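Local atomic coordinates of G/U mismatch-specific DNA glycosylase (Deinococcus radiodurans, PDB entry 2C2Q), a protein that belongs to the uracil DNA glycosylase superfamily of DNA repair proteins, with a compact fold of helices flanking a largely parallel beta sheet. Residues A[44-49]-A[119-124]; A[50-55]-A[163-168]; A[125-128]-A[133-136]. The protein carries 1 engineered substitution. One frame throughout, in Å; residues are numbered along the deposited sequence.

Interaction 1: A[44-49]-A[119-124]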
loop_
_atom_site.group_PDB
_atom_site.type_symbol
_atom_site.label_atom_id
_atom_site.label_comp_id
_atom_site.label_asym_id
_atom_site.label_seq_id
_atom_site.Cartn_x
_atom_site.Cartn_y
_atom_site.Cartn_z
ATOM N N ALA A 44 12.141 -0.700 -6.985
ATOM C CA ALA A 44 11.763 0.032 -5.758
ATOM C C ALA A 44 10.238 0.315 -5.815
ATOM O O ALA A 44 9.517 -0.275 -6.662
ATOM C CB ALA A 44 12.613 1.342 -5.646
ATOM N N TYR A 45 9.742 1.192 -4.926
ATOM C CA TYR A 45 8.317 1.552 -4.912
ATOM C C TYR A 45 8.214 3.035 -5.117
ATOM O O TYR A 45 9.072 3.745 -4.584
ATOM C CB TYR A 45 7.674 1.177 -3.575
ATOM C CG TYR A 45 7.365 -0.315 -3.418
ATOM C CD1 TYR A 45 6.053 -0.814 -3.567
ATOM C CD2 TYR A 45 8.407 -1.217 -3.135
ATOM C CE1 TYR A 45 5.789 -2.230 -3.389
ATOM C CE2 TYR A 45 8.154 -2.583 -2.982
ATOM C CZ TYR A 45 6.842 -3.071 -3.110
ATOM O OH TYR A 45 6.581 -4.427 -2.919
ATOM N N TYR A 46 7.131 3.446 -5.784
ATOM C CA TYR A 46 6.752 4.868 -6.011
ATOM C C TYR A 46 7.996 5.674 -6.367
ATOM O O TYR A 46 8.294 6.725 -5.719
ATOM C CB TYR A 46 6.060 5.406 -4.742
ATOM C CG TYR A 46 4.884 4.563 -4.342
ATOM C CD1 TYR A 46 3.638 4.653 -5.024
ATOM C CD2 TYR A 46 5.003 3.653 -3.298
ATOM C CE1 TYR A 46 2.573 3.838 -4.665
ATOM C CE2 TYR A 46 3.943 2.829 -2.908
ATOM C CZ TYR A 46 2.715 2.902 -3.598
ATOM O OH TYR A 46 1.648 2.113 -3.272
ATOM N N ALA A 47 8.738 5.160 -7.372
ATOM C CA ALA A 47 10.023 5.714 -7.750
ATOM C C ALA A 47 9.951 6.874 -8.765
ATOM O O ALA A 47 10.975 7.527 -9.015
ATOM C CB ALA A 47 11.000 4.592 -8.261
ATOM N N ASN A 48 8.791 7.081 -9.386
ATOM C CA ASN A 48 8.595 8.224 -10.291
ATOM C C ASN A 48 8.780 9.457 -9.425
ATOM O O ASN A 48 8.143 9.621 -8.387
ATOM C CB ASN A 48 7.213 8.193 -10.915
ATOM C CG ASN A 48 6.939 9.409 -11.795
ATOM O OD1 ASN A 48 7.389 10.515 -11.488
ATOM N ND2 ASN A 48 6.215 9.207 -12.872
ATOM N N PRO A 49 9.727 10.298 -9.810
ATOM C CA PRO A 49 10.117 11.398 -8.942
ATOM C C PRO A 49 8.974 12.399 -8.691
ATOM O O PRO A 49 9.056 13.136 -7.732
ATOM C CB PRO A 49 11.240 12.089 -9.718
ATOM C CG PRO A 49 11.700 11.091 -10.713
ATOM C CD PRO A 49 10.496 10.239 -11.074
ATOM N N ALA A 119 -3.757 -0.363 3.871
ATOM C CA ALA A 119 -4.265 0.892 3.283
ATOM C C ALA A 119 -3.936 0.848 1.783
ATOM O O ALA A 119 -2.775 0.736 1.408
ATOM C CB ALA A 119 -3.659 2.128 3.933
ATOM N N PHE A 120 -4.979 0.776 0.953
ATOM C CA PHE A 120 -4.800 0.876 -0.508
ATOM C C PHE A 120 -4.416 2.296 -0.866
ATOM O O PHE A 120 -5.032 3.268 -0.382
ATOM C CB PHE A 120 -6.067 0.450 -1.268
ATOM C CG PHE A 120 -6.376 -1.002 -1.062
ATOM C CD1 PHE A 120 -5.779 -1.958 -1.893
ATOM C CD2 PHE A 120 -7.129 -1.426 0.037
ATOM C CE1 PHE A 120 -5.984 -3.319 -1.717
ATOM C CE2 PHE A 120 -7.335 -2.813 0.215
ATOM C CZ PHE A 120 -6.773 -3.733 -0.660
ATOM N N THR A 121 -3.353 2.437 -1.649
ATOM C CA THR A 121 -2.875 3.799 -2.029
ATOM C C THR A 121 -3.573 4.354 -3.267
ATOM O O THR A 121 -3.136 5.343 -3.830
ATOM C CB THR A 121 -1.340 3.805 -2.236
ATOM O OG1 THR A 121 -1.021 2.906 -3.342
ATOM C CG2 THR A 121 -0.647 3.197 -0.964
ATOM N N SER A 122 -4.606 3.672 -3.719
ATOM C CA SER A 122 -5.508 4.234 -4.740
ATOM C C SER A 122 -6.853 3.523 -4.683
ATOM O O SER A 122 -6.971 2.382 -4.243
ATOM C CB SER A 122 -4.904 4.089 -6.147
ATOM O OG SER A 122 -4.772 2.698 -6.451
ATOM N N LYS A 123 -7.903 4.207 -5.122
ATOM C CA LYS A 123 -9.164 3.495 -5.334
ATOM C C LYS A 123 -9.097 2.240 -6.205
ATOM O O LYS A 123 -9.696 1.234 -5.860
ATOM C CB LYS A 123 -10.188 4.478 -5.903
ATOM C CG LYS A 123 -10.489 5.563 -4.921
ATOM C CD LYS A 123 -11.947 6.002 -5.170
ATOM C CE LYS A 123 -12.280 7.179 -4.292
ATOM N NZ LYS A 123 -13.706 7.573 -4.571
ATOM N N ARG A 124 -8.350 2.282 -7.316
ATOM C CA ARG A 124 -8.281 1.152 -8.202
ATOM C C ARG A 124 -7.785 -0.148 -7.558
ATOM O O ARG A 124 -8.353 -1.216 -7.790
ATOM C CB ARG A 124 -7.363 1.504 -9.389
ATOM C CG ARG A 124 -7.296 0.378 -10.448
ATOM C CD ARG A 124 -8.671 0.022 -11.037
ATOM N NE ARG A 124 -8.622 -1.129 -11.984
ATOM C CZ ARG A 124 -8.444 -1.041 -13.319
ATOM N NH1 ARG A 124 -8.220 0.136 -13.892
ATOM N NH2 ARG A 124 -8.436 -2.142 -14.070
#
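Tyr-46 reaches across a wide gap to Thr-121, and the two hydroxyls meet in a hydrogen bond. The backbones stay far apart here, with Tyr-46 CA 10.5 Å from Thr-121 CA. The tyrosine CB already leans toward segment 119-124. CG lies anti to the carbonyl carbon (chi1 -55°), which carries the ring on in that direction. CB, CG and the two CD atoms stop short of Thr-121. Farther out, Tyr-46 CE1 comes to 3.9 Å from Thr-121 OG1, and Tyr-46 CZ to 3.7 Å from the same oxygen, which sits at the ring edge near its plane. At the tip, Tyr-46 OH is 2.8 Å from Thr-121 OG1. The same OH rests 3.4 Å from Thr-121 CG2, so the methyl branch packs beside the bond.

Thr-121 follows strand 117-120 directly, and Ser-122 then takes the N-cap position of helix 123-130. The ring of Tyr-46 stacks on Phe-53. Thr-121 OG1 also has a weak hydrogen bond with Val-31 O, from strand 28-32. An acetate ion, probably from the crystallisation liquor, lies about 3 Å from the Tyr-46 side chain. The chemistry is that of one polar bond at the end of a rigid aromatic arm. It ties the loop to the strand end with little buried area, and either hydroxyl could give the proton.

Interaction 2: A[50-55]-A[163-168]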
loop_
_atom_site.group_PDB
_atom_site.type_symbol
_atom_site.label_atom_id
_atom_site.label_comp_id
_atom_site.label_asym_id
_atom_site.label_seq_id
_atom_site.Cartn_x
_atom_site.Cartn_y
_atom_site.Cartn_z
ATOM N N GLU A 50 7.937 12.422 -9.531
ATOM C CA GLU A 50 6.757 13.309 -9.330
ATOM C C GLU A 50 5.627 12.624 -8.527
ATOM O O GLU A 50 4.564 13.226 -8.271
ATOM C CB GLU A 50 6.218 13.783 -10.669
ATOM C CG GLU A 50 7.243 14.608 -11.434
ATOM C CD GLU A 50 6.668 15.195 -12.701
ATOM O OE1 GLU A 50 6.280 14.412 -13.600
ATOM O OE2 GLU A 50 6.597 16.448 -12.795
ATOM N N ASN A 51 5.800 11.330 -8.219
ATOM C CA ASN A 51 4.842 10.634 -7.391
ATOM C C ASN A 51 5.017 11.158 -5.966
ATOM O O ASN A 51 6.148 11.213 -5.484
ATOM C CB ASN A 51 5.074 9.086 -7.427
ATOM C CG ASN A 51 3.929 8.357 -6.760
ATOM O OD1 ASN A 51 3.703 8.541 -5.557
ATOM N ND2 ASN A 51 3.156 7.574 -7.528
ATOM N N LYS A 52 3.917 11.537 -5.290
ATOM C CA LYS A 52 3.988 12.228 -3.971
ATOM C C LYS A 52 4.118 11.256 -2.777
ATOM O O LYS A 52 4.144 11.684 -1.633
ATOM C CB LYS A 52 2.703 13.070 -3.702
ATOM C CG LYS A 52 2.367 14.064 -4.782
ATOM C CD LYS A 52 1.182 14.982 -4.313
ATOM C CE LYS A 52 -0.003 14.689 -5.192
ATOM N NZ LYS A 52 0.233 15.133 -6.574
ATOM N N PHE A 53 4.190 9.919 -3.026
ATOM C CA PHE A 53 4.116 8.982 -1.923
ATOM C C PHE A 53 5.181 9.226 -0.820
ATOM O O PHE A 53 4.800 9.300 0.372
ATOM C CB PHE A 53 4.333 7.571 -2.493
ATOM C CG PHE A 53 4.245 6.477 -1.455
ATOM C CD1 PHE A 53 3.029 5.929 -1.062
ATOM C CD2 PHE A 53 5.437 5.907 -0.939
ATOM C CE1 PHE A 53 2.992 4.867 -0.125
ATOM C CE2 PHE A 53 5.376 4.872 -0.007
ATOM C CZ PHE A 53 4.187 4.369 0.399
ATOM N N TRP A 54 6.468 9.251 -1.167
ATOM C CA TRP A 54 7.570 9.366 -0.168
ATOM C C TRP A 54 7.502 10.698 0.628
ATOM O O TRP A 54 7.554 10.675 1.860
ATOM C CB TRP A 54 8.925 9.132 -0.770
ATOM C CG TRP A 54 9.036 7.725 -1.287
ATOM C CD1 TRP A 54 9.100 7.358 -2.580
ATOM C CD2 TRP A 54 9.017 6.491 -0.503
ATOM N NE1 TRP A 54 9.168 5.975 -2.688
ATOM C CE2 TRP A 54 9.070 5.411 -1.443
ATOM C CE3 TRP A 54 8.925 6.191 0.872
ATOM C CZ2 TRP A 54 9.142 4.068 -1.046
ATOM C CZ3 TRP A 54 8.957 4.839 1.275
ATOM C CH2 TRP A 54 9.060 3.797 0.307
ATOM N N ARG A 55 7.216 11.769 -0.097
ATOM C CA ARG A 55 6.943 13.106 0.546
ATOM C C ARG A 55 5.777 12.976 1.523
ATOM O O ARG A 55 5.856 13.456 2.667
ATOM C CB ARG A 55 6.573 14.095 -0.541
ATOM C CG ARG A 55 6.234 15.540 -0.128
ATOM C CD ARG A 55 6.065 16.392 -1.446
ATOM N NE ARG A 55 6.671 15.626 -2.565
ATOM C CZ ARG A 55 6.227 15.596 -3.827
ATOM N NH1 ARG A 55 5.180 16.344 -4.204
ATOM N NH2 ARG A 55 6.854 14.833 -4.733
ATOM N N LEU A 163 -0.742 11.998 -12.236
ATOM C CA LEU A 163 -2.063 12.076 -12.875
ATOM C C LEU A 163 -3.229 12.358 -11.897
ATOM O O LEU A 163 -4.414 12.368 -12.316
ATOM C CB LEU A 163 -2.368 10.727 -13.571
ATOM C CG LEU A 163 -1.902 10.370 -14.993
ATOM C CD1 LEU A 163 -1.262 8.989 -14.989
ATOM C CD2 LEU A 163 -3.047 10.409 -16.037
ATOM N N GLY A 164 -2.927 12.526 -10.605
ATOM C CA GLY A 164 -3.986 12.669 -9.608
ATOM C C GLY A 164 -3.813 13.881 -8.724
ATOM O O GLY A 164 -4.516 13.992 -7.732
ATOM N N HIS A 165 -2.881 14.772 -9.078
ATOM C CA HIS A 165 -2.483 15.955 -8.268
ATOM C C HIS A 165 -3.733 16.793 -7.883
ATOM O O HIS A 165 -3.876 17.250 -6.739
ATOM C CB HIS A 165 -1.422 16.760 -9.061
ATOM C CG HIS A 165 -0.881 17.967 -8.350
ATOM N ND1 HIS A 165 0.216 17.917 -7.513
ATOM C CD2 HIS A 165 -1.255 19.269 -8.394
ATOM C CE1 HIS A 165 0.478 19.128 -7.051
ATOM N NE2 HIS A 165 -0.399 19.968 -7.571
ATOM N N ASN A 166 -4.497 17.115 -8.925
ATOM C CA ASN A 166 -5.907 16.803 -9.107
ATOM C C ASN A 166 -6.765 16.548 -7.852
ATOM O O ASN A 166 -7.091 17.462 -7.038
ATOM C CB ASN A 166 -5.856 15.495 -9.944
ATOM C CG ASN A 166 -7.070 15.239 -10.818
ATOM O OD1 ASN A 166 -7.394 14.059 -11.067
ATOM N ND2 ASN A 166 -7.727 16.310 -11.330
ATOM N N HIS A 167 -7.122 15.264 -7.768
ATOM C CA HIS A 167 -8.022 14.668 -6.798
ATOM C C HIS A 167 -7.308 14.306 -5.495
ATOM O O HIS A 167 -7.930 13.860 -4.530
ATOM C CB HIS A 167 -8.588 13.394 -7.395
ATOM C CG HIS A 167 -9.533 13.624 -8.527
ATOM N ND1 HIS A 167 -9.514 12.861 -9.678
ATOM C CD2 HIS A 167 -10.534 14.526 -8.683
ATOM C CE1 HIS A 167 -10.464 13.288 -10.496
ATOM N NE2 HIS A 167 -11.099 14.293 -9.914
ATOM N N PHE A 168 -6.002 14.518 -5.471
ATOM C CA PHE A 168 -5.235 14.207 -4.302
ATOM C C PHE A 168 -5.734 15.012 -3.096
ATOM O O PHE A 168 -6.067 16.203 -3.229
ATOM C CB PHE A 168 -3.754 14.489 -4.554
ATOM C CG PHE A 168 -2.912 14.181 -3.390
ATOM C CD1 PHE A 168 -2.715 12.832 -3.004
ATOM C CD2 PHE A 168 -2.349 15.195 -2.627
ATOM C CE1 PHE A 168 -1.960 12.541 -1.892
ATOM C CE2 PHE A 168 -1.573 14.918 -1.499
ATOM C CZ PHE A 168 -1.365 13.567 -1.125
#
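Lys-52 lays its aliphatic chain over the ring of Phe-168 and hands its amine to His-165. The tight part is the meeting with Phe-168. Lys-52 CE lies 3.5 Å from Phe-168 CG and is just as close to CD2. It sits 3.7 Å from the ring centroid and 24° off the ring normal, a CH-pi contact displaced toward the rim. Lys-52 CD follows at 3.9 Å from Phe-168 CE2. The two side chains run past each other in opposite directions. The carbon beside an ammonium group carries some positive charge, which would probably favour the ring face.

A bend at chi3 (-114°) and a second at chi4 then turn the amine off the ring. Lys-52 NZ donates to His-165 ND1 at 2.9 Å, and the two side chains cross at about a right angle. The amine is tilted 23° out of the imidazole plane. This side is the looser one: His-165 is exposed, and this single bond is its main tie to Lys-52, which is itself buried.

Behind Lys-52 the backbone is well fixed. Asn-51 OD1 accepts from Phe-53 N at 2.9 Å, a capping bond at the start of helix 53-59, and is also bonded to Thr-160 OG1. Within 163-168, Phe-168 N bonds to Gly-164 O and closes the turn, while the Phe-168 ring meets Trp-173. The arrangement joins a capped helix start to the loop between the last parallel strand and the C-terminal helix, a loop that, as in relatives of this superfamily, probably lies on the DNA-facing side.

Interaction 3: A[125-128]-A[133-136]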
loop_
_atom_site.group_PDB
_atom_site.type_symbol
_atom_site.label_atom_id
_atom_site.label_comp_id
_atom_site.label_asym_id
_atom_site.label_seq_id
_atom_site.Cartn_x
_atom_site.Cartn_y
_atom_site.Cartn_z
ATOM N N GLY A 125 -6.717 -0.067 -6.786
ATOM C CA GLY A 125 -6.240 -1.226 -6.054
ATOM C C GLY A 125 -7.315 -1.747 -5.103
ATOM O O GLY A 125 -7.556 -2.952 -5.062
ATOM N N ALA A 126 -7.967 -0.845 -4.364
ATOM C CA ALA A 126 -9.011 -1.229 -3.404
ATOM C C ALA A 126 -10.181 -1.886 -4.174
ATOM O O ALA A 126 -10.684 -2.941 -3.799
ATOM C CB ALA A 126 -9.489 -0.012 -2.597
ATOM N N SER A 127 -10.522 -1.305 -5.321
ATOM C CA SER A 127 -11.640 -1.783 -6.157
ATOM C C SER A 127 -11.358 -3.163 -6.746
ATOM O O SER A 127 -12.224 -4.021 -6.701
ATOM C CB SER A 127 -12.015 -0.735 -7.240
ATOM O OG SER A 127 -12.813 -1.327 -8.262
ATOM N N GLU A 128 -10.132 -3.415 -7.204
ATOM C CA GLU A 128 -9.745 -4.759 -7.699
ATOM C C GLU A 128 -9.844 -5.806 -6.578
ATOM O O GLU A 128 -10.181 -6.950 -6.855
ATOM C CB GLU A 128 -8.342 -4.767 -8.294
ATOM C CG GLU A 128 -8.202 -4.010 -9.619
ATOM C CD GLU A 128 -8.991 -4.605 -10.809
ATOM O OE1 GLU A 128 -9.360 -5.792 -10.755
ATOM O OE2 GLU A 128 -9.215 -3.874 -11.829
ATOM N N PRO A 133 -16.867 -0.965 -7.305
ATOM C CA PRO A 133 -16.392 0.082 -8.210
ATOM C C PRO A 133 -15.817 1.258 -7.434
ATOM O O PRO A 133 -16.304 1.586 -6.328
ATOM C CB PRO A 133 -17.670 0.510 -8.970
ATOM C CG PRO A 133 -18.799 -0.029 -8.167
ATOM C CD PRO A 133 -18.276 -1.323 -7.578
ATOM N N THR A 134 -14.782 1.881 -7.998
ATOM C CA THR A 134 -14.122 3.017 -7.362
ATOM C C THR A 134 -15.123 4.092 -6.939
ATOM O O THR A 134 -14.945 4.733 -5.899
ATOM C CB THR A 134 -13.040 3.615 -8.288
ATOM O OG1 THR A 134 -13.634 3.993 -9.542
ATOM C CG2 THR A 134 -11.995 2.561 -8.658
ATOM N N GLY A 135 -16.187 4.267 -7.734
ATOM C CA GLY A 135 -17.187 5.310 -7.479
ATOM C C GLY A 135 -17.909 5.129 -6.164
ATOM O O GLY A 135 -18.413 6.101 -5.587
ATOM N N LYS A 136 -17.929 3.884 -5.681
ATOM C CA LYS A 136 -18.511 3.515 -4.385
ATOM C C LYS A 136 -17.577 3.574 -3.154
ATOM O O LYS A 136 -18.032 3.370 -2.006
ATOM C CB LYS A 136 -19.122 2.109 -4.501
ATOM C CG LYS A 136 -20.603 2.098 -4.914
ATOM C CD LYS A 136 -20.858 2.828 -6.229
ATOM C CE LYS A 136 -22.362 3.018 -6.450
ATOM N NZ LYS A 136 -22.637 4.242 -7.250
#
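Ser-127 sets its CB against the methyl group of Thr-134, with Ser-127 CB 3.6 Å from Thr-134 CG2. The contact is small and has no hydrogen bond across it. Ser-127 points toward the turn, while the CB of Pro-133 points away, so Pro-133 offers its CA instead. Ser-127 OG lies 3.8 Å from Pro-133 CA. It is also 3.8 Å from Thr-134 N, too long for a hydrogen bond. The hydroxyl has its partner just before the turn. With chi1 at 164°, OG stands opposite the serine's own backbone N, and from there it bonds to Val-132 O.

Thr-134 brings its methyl in by placing CG2 anti to its own carbonyl carbon, which sets OG1 between the backbone N and that carbon. The chain folds back tightly after the helix, which brings Ser-127 CA to 5.5 Å from Pro-133 CA. Lys-136 N bonds to Pro-133 O at 2.9 Å and closes the 3-10 turn 134-136.

A weak hydrogen bond of Thr-134 O with Lys-123 NZ joins the turn to the helix start. Leu-137 is touched by both Ala-126 and Ser-127. Thus the turn 133-136 folds back on helix 123-130 at the protein surface and leads on to strand 140-141, while Ala-126 meets Phe-120 of strand 117-120 and so faces the sheet.

How the interactions relate
Interactions 1 and 2 are neighbours, with centres 9 Å apart, and their segments alternate along the chain. They meet through residues close in sequence: Tyr-45 O is 2.9 Å from Trp-54 NE1, a probable hydrogen bond, and Tyr-46 CD1 is 3.9 Å from Asn-51 ND2. Interaction 3 shares helix 123-130 with interaction 1, and their centres are 15 Å apart. There Arg-124 N lies 3.9 Å from Thr-134 CG2. Interactions 2 and 3 do not touch; their nearest atoms are about 10 Å apart. Interaction 1 therefore links the other two, and it is the one beside the bound acetate ion.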